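Local coordinates for Cap5O (Staphylococcus aureus, PDB 3OJO), which probably oxidises UDP-N-acetyl-mannosamine with NAD as the electron acceptor, a step in the making of the capsular polysaccharide, at residues Leu232-Asn237 and Asn296-Tyr301; Lys317-Gly322 and Lys373-Val378; Ser335-Ile340 and Leu379-His384; Phe404-Val409 and Tyr420-Ile425. One frame throughout, in Å; residues are numbered along the deposited sequence.

The four contacts all belong to the C-terminal half of the chain. Contacts 2, 3 and 4 share one five-stranded parallel sheet: contact 2 pairs 317-321 with 377-380, contact 3 sets helix 336-346 against the end of 377-380, and contact 4 joins 402-405 to the edge strand 418-420. Contact 1 lies beside this sheet, its centre about 12 Å from that of contact 4 and about 15 Å from that of contact 3. Pro299 of contact 1 packs on Ile340 of contact 3, and Met298 on Tyr422 of contact 4. Contact 3 comes nearest to the cofactor-binding residues, with the side chain of Ala337 about 11 Å from that of Arg333, which binds NAD.

Contact 1 of 4, residues Leu232-Asn237 and Asn296-Tyr301; sequences LTKICN and NSMPAY
Lys234 and Tyr301 slide past one another in opposite directions, and this antiparallel overlap of a long aliphatic chain with an aromatic ring carries most of the contact. The lysine leaves its helix with CG anti to the carbonyl carbon and then runs fully extended. Its CG lies over one face of the Tyr301 ring, 4.0 Å from the ring centroid and 25° off the normal, a CH-pi contact shifted toward the CE1 rim. Farther along, Lys234 CE lies by the base of the Tyr301 side chain, at CD1, CG and CB, and at the same time meets Met298 SD at 3.6 Å. The methionine comes tip to tip with the lysine, its chain bent at chi2 and chi3. The ammonium group ends on Ser297, with Lys234 NZ donating to OG at 2.8 Å, while that hydroxyl is also bonded to Ile294 O one turn earlier.

Tyr301, with CG anti to its backbone N (chi1 178°), points in the other direction, toward helix 208-238. Its OH lies 3.0 Å from a water in the plane of the ring, which makes a weak bond to Lys234 O as well.

The segment axes approach to 12.5 Å at 36°, so long side chains bridge the end of helix 208-238, in the central-domain range, to helix 286-312, which packs on the C-terminal sheet. Met298 touches Tyr422 and Asn237 touches Ile425 in the C-terminal loop. Helix 243-250 packs on Thr233 and Cys236, Met213 of the second subunit touches Leu232, Ile235 and Cys236, and helix 336-346 packs against Pro299.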
loop_
_atom_site.group_PDB
_atom_site.type_symbol
_atom_site.label_atom_id
_atom_site.label_comp_id
_atom_site.label_asym_id
_atom_site.label_seq_id
_atom_site.Cartn_x
_atom_site.Cartn_y
_atom_site.Cartn_z
ATOM N N LEU B 232 3.719 11.532 3.334
ATOM C CA LEU B 232 5.165 11.489 3.495
ATOM C C LEU B 232 5.823 12.730 2.938
ATOM O O LEU B 232 6.768 13.239 3.543
ATOM C CB LEU B 232 5.722 10.206 2.847
ATOM C CG LEU B 232 5.619 8.912 3.724
ATOM C CD1 LEU B 232 5.872 7.646 2.915
ATOM C CD2 LEU B 232 6.494 8.983 4.977
ATOM N N THR B 233 5.304 13.235 1.794
ATOM C CA THR B 233 5.736 14.475 1.136
ATOM C C THR B 233 5.580 15.669 2.090
ATOM O O THR B 233 6.482 16.500 2.183
ATOM C CB THR B 233 4.932 14.673 -0.160
ATOM O OG1 THR B 233 5.326 13.661 -1.068
ATOM C CG2 THR B 233 5.174 16.020 -0.802
ATOM N N LYS B 234 4.440 15.732 2.813
ATOM C CA LYS B 234 4.215 16.796 3.771
ATOM C C LYS B 234 5.236 16.742 4.927
ATOM O O LYS B 234 5.773 17.779 5.308
ATOM C CB LYS B 234 2.778 16.759 4.294
ATOM C CG LYS B 234 1.743 17.158 3.260
ATOM C CD LYS B 234 0.364 17.090 3.876
ATOM C CE LYS B 234 -0.733 17.481 2.939
ATOM N NZ LYS B 234 -2.077 17.144 3.498
ATOM N N ILE B 235 5.523 15.535 5.436
ATOM C CA ILE B 235 6.467 15.273 6.528
ATOM C C ILE B 235 7.885 15.666 6.108
ATOM O O ILE B 235 8.547 16.426 6.823
ATOM C CB ILE B 235 6.353 13.792 7.023
ATOM C CG1 ILE B 235 5.030 13.564 7.807
ATOM C CG2 ILE B 235 7.577 13.388 7.875
ATOM C CD1 ILE B 235 4.603 12.037 8.015
ATOM N N CYS B 236 8.326 15.159 4.927
ATOM C CA CYS B 236 9.630 15.402 4.312
ATOM C C CYS B 236 9.873 16.856 4.028
ATOM O O CYS B 236 11.000 17.323 4.193
ATOM C CB CYS B 236 9.796 14.571 3.048
ATOM S SG CYS B 236 10.228 12.856 3.357
ATOM N N ASN B 237 8.843 17.571 3.580
ATOM C CA ASN B 237 9.007 18.998 3.313
ATOM C C ASN B 237 9.235 19.802 4.597
ATOM O O ASN B 237 10.076 20.702 4.602
ATOM C CB ASN B 237 7.901 19.559 2.437
ATOM C CG ASN B 237 8.186 19.378 0.957
ATOM O OD1 ASN B 237 7.513 18.622 0.256
ATOM N ND2 ASN B 237 9.194 20.065 0.448
ATOM N N ASN B 296 -7.718 14.378 -0.804
ATOM C CA ASN B 296 -8.594 15.542 -0.959
ATOM C C ASN B 296 -7.914 16.832 -0.493
ATOM O O ASN B 296 -8.264 17.908 -0.981
ATOM C CB ASN B 296 -9.906 15.349 -0.175
ATOM C CG ASN B 296 -10.893 14.394 -0.801
ATOM O OD1 ASN B 296 -10.866 14.088 -2.003
ATOM N ND2 ASN B 296 -11.782 13.884 0.013
ATOM N N SER B 297 -6.970 16.732 0.466
ATOM C CA SER B 297 -6.257 17.876 1.036
ATOM C C SER B 297 -5.083 18.371 0.172
ATOM O O SER B 297 -4.546 19.446 0.458
ATOM C CB SER B 297 -5.767 17.532 2.443
ATOM O OG SER B 297 -4.604 16.714 2.389
ATOM N N MET B 298 -4.645 17.574 -0.839
ATOM C CA MET B 298 -3.524 17.934 -1.710
ATOM C C MET B 298 -3.759 19.180 -2.549
ATOM O O MET B 298 -2.889 20.057 -2.515
ATOM C CB MET B 298 -2.957 16.763 -2.503
ATOM C CG MET B 298 -2.374 15.681 -1.639
ATOM S SD MET B 298 -1.144 16.228 -0.430
ATOM C CE MET B 298 0.224 16.638 -1.521
ATOM N N PRO B 299 -4.949 19.383 -3.183
ATOM C CA PRO B 299 -5.182 20.668 -3.870
ATOM C C PRO B 299 -4.899 21.898 -2.990
ATOM O O PRO B 299 -4.166 22.784 -3.427
ATOM C CB PRO B 299 -6.653 20.563 -4.309
ATOM C CG PRO B 299 -6.848 19.100 -4.523
ATOM C CD PRO B 299 -6.105 18.474 -3.378
ATOM N N ALA B 300 -5.393 21.913 -1.737
ATOM C CA ALA B 300 -5.163 23.020 -0.788
ATOM C C ALA B 300 -3.671 23.143 -0.391
ATOM O O ALA B 300 -3.175 24.265 -0.233
ATOM C CB ALA B 300 -6.032 22.846 0.451
ATOM N N TYR B 301 -2.966 21.997 -0.264
ATOM C CA TYR B 301 -1.535 21.944 0.044
ATOM C C TYR B 301 -0.722 22.589 -1.094
ATOM O O TYR B 301 0.224 23.333 -0.828
ATOM C CB TYR B 301 -1.080 20.483 0.319
ATOM C CG TYR B 301 0.401 20.345 0.591
ATOM C CD1 TYR B 301 0.923 20.600 1.852
ATOM C CD2 TYR B 301 1.291 20.018 -0.432
ATOM C CE1 TYR B 301 2.290 20.529 2.093
ATOM C CE2 TYR B 301 2.658 19.929 -0.199
ATOM C CZ TYR B 301 3.152 20.185 1.065
ATOM O OH TYR B 301 4.503 20.102 1.276
HETATM O O HOH W 1 4.905 20.756 4.153
#

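Contact 2 of 4, residues Lys317-Gly322 and Lys373-Val378; sequences KVTVFG and KDASLV
Lys317, at the start of its strand, buries more surface here than any other residue. Its chain is extended beyond CG and lies along the backbone of the loop that leads into the neighbouring strand, with CB 3.7 Å from Ala375 CA. At the tip NZ donates to Lys373 O at 2.6 Å, approaching from above the carbonyl plane, 28° out of it. The same ammonium group is bonded to Ala371 O, so two carbonyls near the end of helix 368-372 hold the tip, and they would probably favour its charged form.

Val378 is next in buried area. Its CG1, anti to the backbone N, sits over the centre of the Phe321 ring, 3.8 Å from the centroid and only 7° off the normal, a CH-pi contact, while CG2 packs against Thr319 CB. Thr319 OG1, anti to the carbonyl carbon, lies 3.4 Å from Ala375 CB and is bonded to Ala371 O, the carbonyl that Lys317 NZ also uses. On the other face of the sheet Val318 and Leu377 lie side by side, with Val318 CG2 3.9 Å from Leu377 CD2.

The backbones pair in parallel, Val318 with Leu377 and Thr319 with Val378. Thr319 N donates to Leu377 O at 2.9 Å, nearly along the C=O axis, and Lys317 O receives Ser376 N at 2.8 Å together with a weak bond from Leu377 N.

Strand 351-355 flanks 317-321 on the side away from 377-380. Helix 286-312 packs over Val318 and Leu377, whereas helix 368-372 lies against Phe321 and Val378 on the other face of this parallel sheet.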
loop_
_atom_site.group_PDB
_atom_site.type_symbol
_atom_site.label_atom_id
_atom_site.label_comp_id
_atom_site.label_asym_id
_atom_site.label_seq_id
_atom_site.Cartn_x
_atom_site.Cartn_y
_atom_site.Cartn_z
ATOM N N LYS B 317 0.643 36.504 -11.252
ATOM C CA LYS B 317 0.416 35.532 -12.309
ATOM C C LYS B 317 1.047 34.154 -12.134
ATOM O O LYS B 317 2.276 34.016 -12.101
ATOM C CB LYS B 317 0.680 36.115 -13.705
ATOM C CG LYS B 317 -0.192 35.467 -14.776
ATOM C CD LYS B 317 0.360 35.659 -16.169
ATOM C CE LYS B 317 -0.421 34.848 -17.169
ATOM N NZ LYS B 317 0.136 34.976 -18.535
ATOM N N VAL B 318 0.168 33.130 -12.044
ATOM C CA VAL B 318 0.517 31.713 -11.964
ATOM C C VAL B 318 -0.096 31.023 -13.172
ATOM O O VAL B 318 -1.312 31.119 -13.381
ATOM C CB VAL B 318 0.154 30.997 -10.623
ATOM C CG1 VAL B 318 -1.341 31.034 -10.342
ATOM C CG2 VAL B 318 0.662 29.552 -10.610
ATOM N N THR B 319 0.747 30.353 -13.977
ATOM C CA THR B 319 0.284 29.607 -15.141
ATOM C C THR B 319 0.190 28.122 -14.800
ATOM O O THR B 319 1.202 27.463 -14.565
ATOM C CB THR B 319 1.148 29.876 -16.382
ATOM O OG1 THR B 319 1.237 31.280 -16.592
ATOM C CG2 THR B 319 0.590 29.211 -17.628
ATOM N N VAL B 320 -1.029 27.606 -14.778
ATOM C CA VAL B 320 -1.295 26.192 -14.526
ATOM C C VAL B 320 -1.023 25.421 -15.837
ATOM O O VAL B 320 -1.472 25.835 -16.909
ATOM C CB VAL B 320 -2.733 25.994 -13.961
ATOM C CG1 VAL B 320 -3.237 24.566 -14.154
ATOM C CG2 VAL B 320 -2.806 26.407 -12.495
ATOM N N PHE B 321 -0.249 24.333 -15.735
ATOM C CA PHE B 321 0.106 23.441 -16.840
ATOM C C PHE B 321 -0.578 22.083 -16.601
ATOM O O PHE B 321 -0.121 21.279 -15.794
ATOM C CB PHE B 321 1.635 23.298 -16.939
ATOM C CG PHE B 321 2.345 24.261 -17.858
ATOM C CD1 PHE B 321 3.529 23.898 -18.484
ATOM C CD2 PHE B 321 1.848 25.541 -18.076
ATOM C CE1 PHE B 321 4.203 24.792 -19.320
ATOM C CE2 PHE B 321 2.516 26.434 -18.926
ATOM C CZ PHE B 321 3.692 26.053 -19.538
ATOM N N GLY B 322 -1.699 21.877 -17.269
ATOM C CA GLY B 322 -2.503 20.674 -17.137
ATOM C C GLY B 322 -3.680 20.853 -16.202
ATOM O O GLY B 322 -3.522 21.346 -15.084
ATOM N N LYS B 373 3.236 34.381 -20.448
ATOM C CA LYS B 373 3.434 35.826 -20.538
ATOM C C LYS B 373 3.218 36.580 -19.214
ATOM O O LYS B 373 2.108 36.684 -18.701
ATOM C CB LYS B 373 2.633 36.438 -21.717
ATOM C CG LYS B 373 2.961 37.905 -22.066
ATOM C CD LYS B 373 4.381 38.105 -22.619
ATOM C CE LYS B 373 4.816 39.552 -22.596
ATOM N NZ LYS B 373 6.281 39.693 -22.808
ATOM N N ASP B 374 4.329 37.076 -18.676
ATOM C CA ASP B 374 4.537 37.877 -17.455
ATOM C C ASP B 374 4.224 37.130 -16.150
ATOM O O ASP B 374 3.989 37.757 -15.108
ATOM C CB ASP B 374 3.825 39.256 -17.525
ATOM C CG ASP B 374 4.150 40.100 -18.753
ATOM O OD1 ASP B 374 5.340 40.463 -18.935
ATOM O OD2 ASP B 374 3.208 40.442 -19.498
ATOM N N ALA B 375 4.237 35.786 -16.213
ATOM C CA ALA B 375 3.955 34.927 -15.070
ATOM C C ALA B 375 5.158 34.805 -14.140
ATOM O O ALA B 375 6.304 34.764 -14.599
ATOM C CB ALA B 375 3.504 33.556 -15.544
ATOM N N SER B 376 4.878 34.765 -12.822
ATOM C CA SER B 376 5.884 34.594 -11.771
ATOM C C SER B 376 6.179 33.106 -11.498
ATOM O O SER B 376 7.297 32.786 -11.100
ATOM C CB SER B 376 5.441 35.282 -10.487
ATOM O OG SER B 376 5.261 36.671 -10.702
ATOM N N LEU B 377 5.189 32.202 -11.728
ATOM C CA LEU B 377 5.315 30.753 -11.501
ATOM C C LEU B 377 4.541 29.891 -12.506
ATOM O O LEU B 377 3.391 30.184 -12.798
ATOM C CB LEU B 377 4.891 30.412 -10.043
ATOM C CG LEU B 377 4.632 28.939 -9.657
ATOM C CD1 LEU B 377 5.929 28.134 -9.511
ATOM C CD2 LEU B 377 3.776 28.845 -8.411
ATOM N N VAL B 378 5.183 28.828 -13.029
ATOM C CA VAL B 378 4.552 27.795 -13.878
ATOM C C VAL B 378 4.258 26.586 -12.974
ATOM O O VAL B 378 5.169 25.999 -12.370
ATOM C CB VAL B 378 5.326 27.432 -15.174
ATOM C CG1 VAL B 378 5.061 25.989 -15.618
ATOM C CG2 VAL B 378 4.963 28.406 -16.293
#

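Contact 3 of 4, residues Ser335-Ile340 and Leu379-His384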
loop_
_atom_site.group_PDB
_atom_site.type_symbol
_atom_site.label_atom_id
_atom_site.label_comp_id
_atom_site.label_asym_id
_atom_site.label_seq_id
_atom_site.Cartn_x
_atom_site.Cartn_y
_atom_site.Cartn_z
ATOM N N SER B 335 -11.045 16.147 -11.445
ATOM C CA SER B 335 -9.617 16.421 -11.595
ATOM C C SER B 335 -9.041 17.257 -10.435
ATOM O O SER B 335 -9.536 18.362 -10.148
ATOM C CB SER B 335 -9.359 17.103 -12.934
ATOM O OG SER B 335 -8.167 17.865 -12.950
ATOM N N PRO B 336 -7.963 16.772 -9.783
ATOM C CA PRO B 336 -7.332 17.587 -8.726
ATOM C C PRO B 336 -6.640 18.843 -9.309
ATOM O O PRO B 336 -6.589 19.876 -8.655
ATOM C CB PRO B 336 -6.371 16.614 -8.056
ATOM C CG PRO B 336 -6.027 15.607 -9.128
ATOM C CD PRO B 336 -7.240 15.500 -10.009
ATOM N N ALA B 337 -6.164 18.761 -10.572
ATOM C CA ALA B 337 -5.515 19.850 -11.332
ATOM C C ALA B 337 -6.526 20.996 -11.591
ATOM O O ALA B 337 -6.185 22.168 -11.433
ATOM C CB ALA B 337 -4.978 19.315 -12.650
ATOM N N PHE B 338 -7.778 20.643 -11.943
ATOM C CA PHE B 338 -8.835 21.623 -12.153
ATOM C C PHE B 338 -9.240 22.206 -10.830
ATOM O O PHE B 338 -9.507 23.402 -10.768
ATOM C CB PHE B 338 -10.060 21.028 -12.869
ATOM C CG PHE B 338 -11.011 22.123 -13.273
ATOM C CD1 PHE B 338 -10.812 22.842 -14.445
ATOM C CD2 PHE B 338 -12.051 22.508 -12.433
ATOM C CE1 PHE B 338 -11.667 23.885 -14.801
ATOM C CE2 PHE B 338 -12.878 23.584 -12.770
ATOM C CZ PHE B 338 -12.683 24.255 -13.956
ATOM N N ASP B 339 -9.298 21.371 -9.769
ATOM C CA ASP B 339 -9.628 21.812 -8.412
ATOM C C ASP B 339 -8.688 22.898 -7.912
ATOM O O ASP B 339 -9.148 23.884 -7.333
ATOM C CB ASP B 339 -9.672 20.620 -7.464
ATOM C CG ASP B 339 -10.930 19.794 -7.640
ATOM O OD1 ASP B 339 -11.164 18.880 -6.808
ATOM O OD2 ASP B 339 -11.700 20.076 -8.589
ATOM N N ILE B 340 -7.388 22.772 -8.260
ATOM C CA ILE B 340 -6.333 23.732 -7.918
ATOM C C ILE B 340 -6.561 25.029 -8.683
ATOM O O ILE B 340 -6.554 26.095 -8.069
ATOM C CB ILE B 340 -4.893 23.140 -8.103
ATOM C CG1 ILE B 340 -4.647 21.981 -7.104
ATOM C CG2 ILE B 340 -3.816 24.211 -7.923
ATOM C CD1 ILE B 340 -3.659 20.943 -7.497
ATOM N N LEU B 379 2.973 26.279 -12.829
ATOM C CA LEU B 379 2.516 25.199 -11.972
ATOM C C LEU B 379 2.167 23.955 -12.786
ATOM O O LEU B 379 1.175 23.962 -13.514
ATOM C CB LEU B 379 1.332 25.683 -11.102
ATOM C CG LEU B 379 0.869 24.790 -9.952
ATOM C CD1 LEU B 379 2.009 24.479 -8.969
ATOM C CD2 LEU B 379 -0.303 25.418 -9.227
ATOM N N ILE B 380 2.978 22.883 -12.650
ATOM C CA ILE B 380 2.696 21.631 -13.360
ATOM C C ILE B 380 1.838 20.639 -12.523
ATOM O O ILE B 380 2.290 20.079 -11.520
ATOM C CB ILE B 380 3.922 20.998 -14.044
ATOM C CG1 ILE B 380 4.790 22.079 -14.708
ATOM C CG2 ILE B 380 3.465 19.919 -15.040
ATOM C CD1 ILE B 380 5.900 21.587 -15.509
ATOM N N LEU B 381 0.593 20.448 -12.974
ATOM C CA LEU B 381 -0.435 19.638 -12.317
ATOM C C LEU B 381 -0.855 18.373 -13.064
ATOM O O LEU B 381 -1.516 17.527 -12.454
ATOM C CB LEU B 381 -1.667 20.493 -11.970
ATOM C CG LEU B 381 -1.459 21.790 -11.207
ATOM C CD1 LEU B 381 -2.744 22.500 -11.075
ATOM C CD2 LEU B 381 -0.827 21.548 -9.836
ATOM N N SER B 382 -0.423 18.211 -14.347
ATOM C CA SER B 382 -0.682 17.016 -15.175
ATOM C C SER B 382 0.598 16.487 -15.799
ATOM O O SER B 382 1.477 17.274 -16.125
ATOM C CB SER B 382 -1.720 17.304 -16.255
ATOM O OG SER B 382 -2.937 17.726 -15.659
ATOM N N ASP B 383 0.715 15.164 -15.949
ATOM C CA ASP B 383 1.903 14.539 -16.535
ATOM C C ASP B 383 1.762 14.266 -18.065
ATOM O O ASP B 383 2.020 13.158 -18.552
ATOM C CB ASP B 383 2.363 13.297 -15.721
ATOM C CG ASP B 383 1.368 12.151 -15.607
ATOM O OD1 ASP B 383 0.209 12.312 -16.064
ATOM O OD2 ASP B 383 1.734 11.109 -15.036
ATOM N N HIS B 384 1.373 15.315 -18.816
ATOM C CA HIS B 384 1.249 15.272 -20.265
ATOM C C HIS B 384 2.623 15.061 -20.893
ATOM O O HIS B 384 3.596 15.666 -20.439
ATOM C CB HIS B 384 0.638 16.575 -20.788
ATOM C CG HIS B 384 -0.779 16.792 -20.374
ATOM N ND1 HIS B 384 -1.723 15.789 -20.481
ATOM C CD2 HIS B 384 -1.379 17.912 -19.921
ATOM C CE1 HIS B 384 -2.857 16.313 -20.060
ATOM N NE2 HIS B 384 -2.703 17.591 -19.716
#
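Leu381 reaches across to the first turn of helix 336-346 and overlaps Ala337 and Ile340 together. Its chi1 of -51° with chi2 of 175° carries CD1 and CD2 to Ile340, while CB itself meets Ala337 CB at 3.6 Å, a close approach that the small alanine permits; the two CA atoms are just 5.2 Å apart. Leu381 CD1 also lies against Ala337 O.

Ile340, one turn further along, crosses Leu381 obliquely. Both its branches touch the leucine, CD1 against CD2 at 3.7 Å and CG2 against CD1; Ile340 CG2, anti to the backbone N, also reaches Leu379 CD2 at 3.9 Å. Leu379 and Ile340 cross at about a right angle. The side chains that meet are apolar, with Ser382 at the fringe, its OG 4.0 Å from Ala337 CB and bonded to Thr324 O.

The helix starts at Ser335, the N-cap, where OG accepts from Phe338 N at 3.0 Å with an angle of 160°. The same OG is bonded to Leu323 O, tying the helix start to the loop after strand 317-321.

Helix 336-346 follows strand 317-321 and leads to its parallel neighbour 351-355, so it is the helix of a beta-alpha-beta crossover, packed here on the C-terminal end of strand 377-380. Helix 286-312 closes the same apolar layer, touching Ile340 through Pro299, Val302 and Val303 and Leu379 through Thr306.

Contact 4 of 4, residues Phe404-Val409 and Tyr420-Ile425; sequences FDTKNV and YNYGNI
Tyr420 ends the edge strand, pairing in parallel with Phe404, and its O accepts from Asp405 N at 2.9 Å in a nearly straight bond (170°) whose donor stands above the carbonyl plane. After it the chains diverge. Asn421 O lies at the edge of the Phe404 ring, 3.2 Å from CE1. At Tyr422 a water bridges the chains, donating to Asp405 O and accepting from Tyr422 N. The Tyr422 ring receives the edge of Phe404 in an offset edge-to-face pair, with planes at 82° and centroids 5.7 Å apart, and Thr406 CA lies over one of its faces; its OH is bonded to Gly262 O. Ile425 then returns to Phe404, placing CG1 over a ring face 4.0 Å from the centroid, opposite Thr406 CG2, so that the phenyl is clamped between two aliphatic groups.

Asp405 braces its own loop: OD1 accepts from Lys407 N, forming an Asx turn, and OD2 from Val409 N, with further bonds to Val410 N and Tyr419 OH. Strand 418-420 thus completes a five-stranded parallel sheet flanked by helices, as in the Rossmann-like C-terminal domain that in this family probably binds UDP.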
loop_
_atom_site.group_PDB
_atom_site.type_symbol
_atom_site.label_atom_id
_atom_site.label_comp_id
_atom_site.label_asym_id
_atom_site.label_seq_id
_atom_site.Cartn_x
_atom_site.Cartn_y
_atom_site.Cartn_z
ATOM N N PHE B 404 7.166 24.828 -10.390
ATOM C CA PHE B 404 6.832 23.915 -9.295
ATOM C C PHE B 404 6.041 22.753 -9.915
ATOM O O PHE B 404 4.869 22.896 -10.293
ATOM C CB PHE B 404 6.080 24.570 -8.119
ATOM C CG PHE B 404 5.715 23.600 -7.012
ATOM C CD1 PHE B 404 6.569 22.552 -6.665
ATOM C CD2 PHE B 404 4.521 23.732 -6.316
ATOM C CE1 PHE B 404 6.217 21.642 -5.667
ATOM C CE2 PHE B 404 4.182 22.830 -5.306
ATOM C CZ PHE B 404 5.038 21.800 -4.986
ATOM N N ASP B 405 6.731 21.619 -10.078
ATOM C CA ASP B 405 6.184 20.429 -10.709
ATOM C C ASP B 405 5.693 19.432 -9.667
ATOM O O ASP B 405 6.491 18.795 -8.987
ATOM C CB ASP B 405 7.214 19.843 -11.683
ATOM C CG ASP B 405 6.754 18.708 -12.563
ATOM O OD1 ASP B 405 5.529 18.485 -12.660
ATOM O OD2 ASP B 405 7.613 18.050 -13.169
ATOM N N THR B 406 4.358 19.324 -9.534
ATOM C CA THR B 406 3.692 18.433 -8.589
ATOM C C THR B 406 3.635 16.990 -9.104
ATOM O O THR B 406 3.258 16.098 -8.343
ATOM C CB THR B 406 2.282 18.972 -8.233
ATOM O OG1 THR B 406 1.413 18.819 -9.340
ATOM C CG2 THR B 406 2.298 20.396 -7.753
ATOM N N LYS B 407 3.998 16.770 -10.389
ATOM C CA LYS B 407 3.953 15.458 -11.067
ATOM C C LYS B 407 5.325 14.838 -11.401
ATOM O O LYS B 407 5.367 13.663 -11.763
ATOM C CB LYS B 407 3.082 15.534 -12.353
ATOM C CG LYS B 407 1.593 15.777 -12.119
ATOM C CD LYS B 407 0.871 14.601 -11.435
ATOM C CE LYS B 407 0.592 13.427 -12.326
ATOM N NZ LYS B 407 -0.305 12.453 -11.653
ATOM N N ASN B 408 6.432 15.617 -11.287
ATOM C CA ASN B 408 7.812 15.198 -11.608
ATOM C C ASN B 408 7.905 14.676 -13.068
ATOM O O ASN B 408 8.467 13.608 -13.340
ATOM C CB ASN B 408 8.359 14.210 -10.562
ATOM C CG ASN B 408 9.839 13.938 -10.659
ATOM O OD1 ASN B 408 10.654 14.813 -10.943
ATOM N ND2 ASN B 408 10.222 12.709 -10.402
ATOM N N VAL B 409 7.307 15.451 -13.997
ATOM C CA VAL B 409 7.197 15.144 -15.420
ATOM C C VAL B 409 8.355 15.694 -16.279
ATOM O O VAL B 409 8.765 15.022 -17.231
ATOM C CB VAL B 409 5.772 15.471 -15.970
ATOM C CG1 VAL B 409 5.520 16.973 -16.074
ATOM C CG2 VAL B 409 5.504 14.778 -17.297
ATOM N N TYR B 420 11.610 23.100 -9.496
ATOM C CA TYR B 420 11.282 22.471 -8.227
ATOM C C TYR B 420 10.318 21.293 -8.378
ATOM O O TYR B 420 9.477 21.260 -9.279
ATOM C CB TYR B 420 10.773 23.489 -7.196
ATOM C CG TYR B 420 11.740 24.617 -6.907
ATOM C CD1 TYR B 420 11.763 25.763 -7.699
ATOM C CD2 TYR B 420 12.587 24.572 -5.802
ATOM C CE1 TYR B 420 12.635 26.816 -7.424
ATOM C CE2 TYR B 420 13.451 25.626 -5.508
ATOM C CZ TYR B 420 13.477 26.743 -6.327
ATOM O OH TYR B 420 14.333 27.784 -6.068
ATOM N N ASN B 421 10.482 20.326 -7.469
ATOM C CA ASN B 421 9.778 19.052 -7.298
ATOM C C ASN B 421 9.041 19.130 -5.968
ATOM O O ASN B 421 9.079 20.153 -5.295
ATOM C CB ASN B 421 10.869 17.977 -7.085
ATOM C CG ASN B 421 11.258 17.168 -8.270
ATOM O OD1 ASN B 421 10.504 17.022 -9.229
ATOM N ND2 ASN B 421 12.418 16.532 -8.171
ATOM N N TYR B 422 8.506 17.994 -5.520
ATOM C CA TYR B 422 7.979 17.831 -4.178
ATOM C C TYR B 422 9.198 17.486 -3.309
ATOM O O TYR B 422 9.194 17.693 -2.098
ATOM C CB TYR B 422 6.975 16.684 -4.151
ATOM C CG TYR B 422 5.528 17.101 -4.265
ATOM C CD1 TYR B 422 5.039 18.192 -3.556
ATOM C CD2 TYR B 422 4.613 16.313 -4.947
ATOM C CE1 TYR B 422 3.693 18.536 -3.595
ATOM C CE2 TYR B 422 3.265 16.646 -4.992
ATOM C CZ TYR B 422 2.808 17.754 -4.311
ATOM O OH TYR B 422 1.478 18.090 -4.364
ATOM N N GLY B 423 10.234 16.969 -3.958
ATOM C CA GLY B 423 11.495 16.614 -3.345
ATOM C C GLY B 423 12.336 17.787 -2.894
ATOM O O GLY B 423 13.085 17.644 -1.942
ATOM N N ASN B 424 12.246 18.951 -3.540
ATOM C CA ASN B 424 13.113 20.080 -3.151
ATOM C C ASN B 424 12.428 21.427 -2.994
ATOM O O ASN B 424 13.126 22.433 -2.866
ATOM C CB ASN B 424 14.271 20.211 -4.143
ATOM C CG ASN B 424 13.824 20.442 -5.571
ATOM O OD1 ASN B 424 14.313 19.812 -6.498
ATOM N ND2 ASN B 424 12.848 21.298 -5.772
ATOM N N ILE B 425 11.086 21.463 -3.030
ATOM C CA ILE B 425 10.348 22.722 -2.905
ATOM C C ILE B 425 10.688 23.545 -1.630
ATOM O O ILE B 425 10.702 24.778 -1.689
ATOM C CB ILE B 425 8.831 22.594 -3.252
ATOM C CG1 ILE B 425 8.114 23.960 -3.396
ATOM C CG2 ILE B 425 8.090 21.643 -2.318
ATOM C CD1 ILE B 425 8.587 24.840 -4.560
HETATM O O HOH W 2 7.108 16.408 -7.583
#